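Local coordinates for protein p450 cytochrome, putative (Rippkaea orientalis, PDB 6Y01) that binds the molybdenum cofactor (Moco) and serves as its carrier protein, at the interface of chains A and B and the interface of chains A and C. Coordinates in Å, arbitrary orientation; residue numbers count along the deposited sequence, not the author numbering. Chains: chain A/B/C, p450 cytochrome, putative.

Chain A meets chain B through contact 1 and chain C through contact 2, two different two-fold interfaces that could together join the four copies of the deposited assembly; the centres of their C-alpha atoms are about 20 Å apart. The two patches share no residue of chain A. Contact 1 uses helices 119-130 and 142-151, whereas contact 2 uses strands 73-77 and 91-94 with helix 102-108; strand 111-115 lies between the two sets in sequence. Chain A thus bridges both neighbours, although the structure alone does not show that the tetramer forms in solution.

Contact 1: the interface of chains A and B. Residues chain A 126, 129-130, 148, 151; chain B 119.
B:Leu119 enters between A:Leu129 and A:Leu151 in an apolar helix-to-helix patch of the two-fold symmetric interface that joins chains A and B in the deposited assembly. The protein belongs to the SLOG cluster4 family, with a Rossmann-type fold. B:Leu119 starts helix 119-130 within a Gly-Leu-Gly-Thr run, which appears to correspond to the glycine-rich PGGxGT stretch of related proteins. This leucine would thus stand beside a likely ligand-binding loop, and the first turn of this helix meets the C-terminal half of its copy in chain A.

The leucine loses 87 of the 150 Å² hidden in the patch. With CG anti to the carbonyl carbon (chi1 -66°), the side chain is directed so that its fork reaches both helices of chain A. CD1 turns to the helix carrying A:Leu129, lying 3.8 Å from A:Leu129 CB and 3.9 Å from the backbone N of A:Lys130. CD2 points to the neighbouring helix 142-151, at 3.8 Å from A:Leu151 CB and 4.0 Å from A:Leu151 CD1. That same methyl also reaches A:Leu129 CD1 at 4.1 Å, so one branch touches side chains from both helices.

The two leucine partners approach differently. A:Leu129 crosses B:Leu119 at about a right angle, while A:Leu151 runs alongside it in the opposite direction. A:Phe148 is peripheral: its ring presents the ortho carbon CD1 to B:Leu119 CD2 at 4.2 Å and has little surface hidden by the partner.

Nearer the backbone, the small A:Ala126 allows close approach, its CB methyl resting 3.3 Å from B:Leu119 O. B:Leu119 CB in turn lies near the carbonyl of A:Ala126, and A:Lys130 adds the first carbon of its side chain. No nitrogen or oxygen comes within bonding reach across this patch, so shape and burial of carbon carry it. The symmetry gives the twin contact, with A:Leu119 set against chain B.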
# COMPACT_ATOMS: atom_id res chain seq x y z
N ALA A 126 10.64 13.63 4.35
CA ALA A 126 10.68 12.97 5.64
C ALA A 126 10.81 11.46 5.49
O ALA A 126 11.58 10.83 6.22
CB ALA A 126 9.46 13.36 6.47
N LEU A 129 14.33 10.49 4.30
CA LEU A 129 15.33 10.52 5.40
C LEU A 129 15.08 9.35 6.35
O LEU A 129 16.04 8.72 6.80
CB LEU A 129 15.31 11.87 6.10
CG LEU A 129 15.74 13.06 5.24
CD1 LEU A 129 15.47 14.40 5.89
CD2 LEU A 129 17.23 12.96 4.86
N LYS A 130 13.84 9.04 6.63
CA LYS A 130 13.56 7.90 7.54
C LYS A 130 14.01 6.58 6.91
O LYS A 130 14.45 5.69 7.65
CB LYS A 130 12.07 7.85 7.88
CG LYS A 130 11.80 6.78 8.92
CD LYS A 130 10.50 6.78 9.47
CE LYS A 130 10.30 5.63 10.43
NZ LYS A 130 11.10 5.82 11.64
N PHE A 148 14.90 19.84 8.70
CA PHE A 148 15.47 18.56 8.21
C PHE A 148 16.95 18.44 8.54
O PHE A 148 17.36 17.32 8.79
CB PHE A 148 15.19 18.42 6.72
CG PHE A 148 13.76 18.09 6.43
CD1 PHE A 148 13.18 16.98 7.00
CD2 PHE A 148 13.06 18.84 5.50
CE1 PHE A 148 11.88 16.65 6.70
CE2 PHE A 148 11.73 18.54 5.24
CZ PHE A 148 11.18 17.41 5.80
N LEU A 151 16.80 17.17 12.18
CA LEU A 151 16.26 15.80 12.32
C LEU A 151 17.17 14.77 11.66
O LEU A 151 17.05 13.59 11.99
CB LEU A 151 14.86 15.75 11.71
CG LEU A 151 13.79 16.40 12.59
CD1 LEU A 151 12.47 16.38 11.89
CD2 LEU A 151 13.73 15.69 13.92
N LEU B 119 10.94 12.19 12.09
CA LEU B 119 10.71 12.15 10.64
C LEU B 119 9.40 11.46 10.27
O LEU B 119 8.65 11.98 9.40
CB LEU B 119 11.89 11.44 9.97
CG LEU B 119 13.21 12.21 10.08
CD1 LEU B 119 14.38 11.30 9.72
CD2 LEU B 119 13.19 13.45 9.20

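Contact 2: the interface of chains A and C. Residues chain A 76, 93, 104, 107-108; chain C 92-95, 104.
A:Ser108 and the backbone of C:Val94 make a direct polar contact in this patch of the two-fold symmetric A-C interface, beside a cluster of mainly isoleucine side chains. The serine OG, held anti to its own carbonyl carbon (chi1 -61°), accepts the amide N-H of C:Val94 at 2.9 Å from OG to N, with 150° at the hydrogen. The hydroxyl donates to A:Ile104 O one helical turn back, 2.9 Å from OG, which would favour this rotation; C:Val94 O is at most a weak, competing acceptor for the same hydrogen. An alanine here would probably leave the C:Val94 amide without its mate across the interface.

A water adds a second link, lying 2.7 Å from A:Ser108 O and 2.7 Å from C:Ala92 O.

Apolar contacts fill the rest. A:Ile104 and C:Ile104 reach tip to tip, CD1 to CD1 at 3.7 Å. Around them, A:Ile93 CG2 meets C:Ile104 CG2 at 3.6 Å, and A:Ile104 CG2 meets C:Ile93 CG2 at 3.7 Å, in each pair the two side chains slanting across one another. A:Leu107 lays its CB against C:Val94 CG1 at 3.8 Å, and A:Ile76 meets C:Ile93 by its terminal methyl.

In the fold, helix 102-108 of chain A lies against strand 91-94 of chain C and the loop residue C:Thr95 after it, with the reciprocal arrangement generated by the two-fold.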
# COMPACT_ATOMS: atom_id res chain seq x y z
N ILE A 76 5.22 7.58 -11.08
CA ILE A 76 4.57 6.70 -10.06
C ILE A 76 3.23 7.36 -9.69
O ILE A 76 3.21 8.32 -8.95
CB ILE A 76 5.45 6.53 -8.83
CG1 ILE A 76 6.91 6.16 -9.18
CG2 ILE A 76 4.79 5.55 -7.87
CD1 ILE A 76 7.02 4.83 -9.85
N ILE A 93 3.76 3.85 -13.91
CA ILE A 93 3.50 2.84 -12.89
C ILE A 93 2.21 3.33 -12.16
O ILE A 93 2.19 4.41 -11.58
CB ILE A 93 4.64 2.75 -11.88
CG1 ILE A 93 5.94 2.43 -12.60
CG2 ILE A 93 4.35 1.73 -10.79
CD1 ILE A 93 5.94 1.14 -13.42
N ILE A 104 6.90 4.61 -2.22
CA ILE A 104 7.48 3.93 -3.38
C ILE A 104 8.42 4.92 -4.06
O ILE A 104 9.53 4.52 -4.48
CB ILE A 104 6.41 3.46 -4.33
CG1 ILE A 104 5.45 2.50 -3.61
CG2 ILE A 104 7.03 2.87 -5.60
CD1 ILE A 104 4.31 2.07 -4.49
N LEU A 107 11.67 4.94 -1.90
CA LEU A 107 12.35 3.64 -1.87
C LEU A 107 13.00 3.32 -3.22
O LEU A 107 14.03 2.61 -3.20
CB LEU A 107 11.41 2.51 -1.47
CG LEU A 107 10.96 2.49 -0.02
CD1 LEU A 107 9.91 1.38 0.16
CD2 LEU A 107 12.11 2.35 0.93
N SER A 108 12.43 3.79 -4.28
CA SER A 108 12.88 3.51 -5.66
C SER A 108 14.02 4.41 -6.12
O SER A 108 14.64 4.13 -7.14
CB SER A 108 11.72 3.59 -6.62
OG SER A 108 10.72 2.64 -6.30
N ALA C 92 14.09 -0.93 -11.33
CA ALA C 92 13.65 -1.62 -10.12
C ALA C 92 12.73 -0.62 -9.32
O ALA C 92 13.21 0.27 -8.70
CB ALA C 92 14.82 -2.04 -9.29
N ILE C 93 11.45 -0.91 -9.36
CA ILE C 93 10.46 -0.16 -8.52
C ILE C 93 10.39 -0.90 -7.19
O ILE C 93 9.96 -2.02 -7.12
CB ILE C 93 9.12 -0.08 -9.22
CG1 ILE C 93 9.22 0.49 -10.63
CG2 ILE C 93 8.13 0.70 -8.36
CD1 ILE C 93 9.77 1.87 -10.73
N VAL C 94 10.85 -0.22 -6.15
CA VAL C 94 10.93 -0.81 -4.81
C VAL C 94 9.68 -0.34 -4.04
O VAL C 94 9.54 0.85 -3.83
CB VAL C 94 12.21 -0.37 -4.10
CG1 VAL C 94 12.31 -0.96 -2.70
CG2 VAL C 94 13.45 -0.76 -4.93
N THR C 95 8.84 -1.30 -3.75
CA THR C 95 7.52 -0.85 -3.17
C THR C 95 7.47 -0.93 -1.66
O THR C 95 6.66 -0.14 -1.08
CB THR C 95 6.33 -1.63 -3.74
OG1 THR C 95 6.27 -2.95 -3.22
CG2 THR C 95 6.33 -1.63 -5.25
N ILE C 104 -0.34 -3.25 -8.09
CA ILE C 104 0.40 -2.32 -8.96
C ILE C 104 0.78 -3.05 -10.27
O ILE C 104 0.65 -2.46 -11.36
CB ILE C 104 1.68 -1.83 -8.27
CG1 ILE C 104 1.28 -1.10 -6.97
CG2 ILE C 104 2.43 -0.92 -9.20
CD1 ILE C 104 2.46 -0.65 -6.18
O HOH W 1 15.41 1.61 -7.91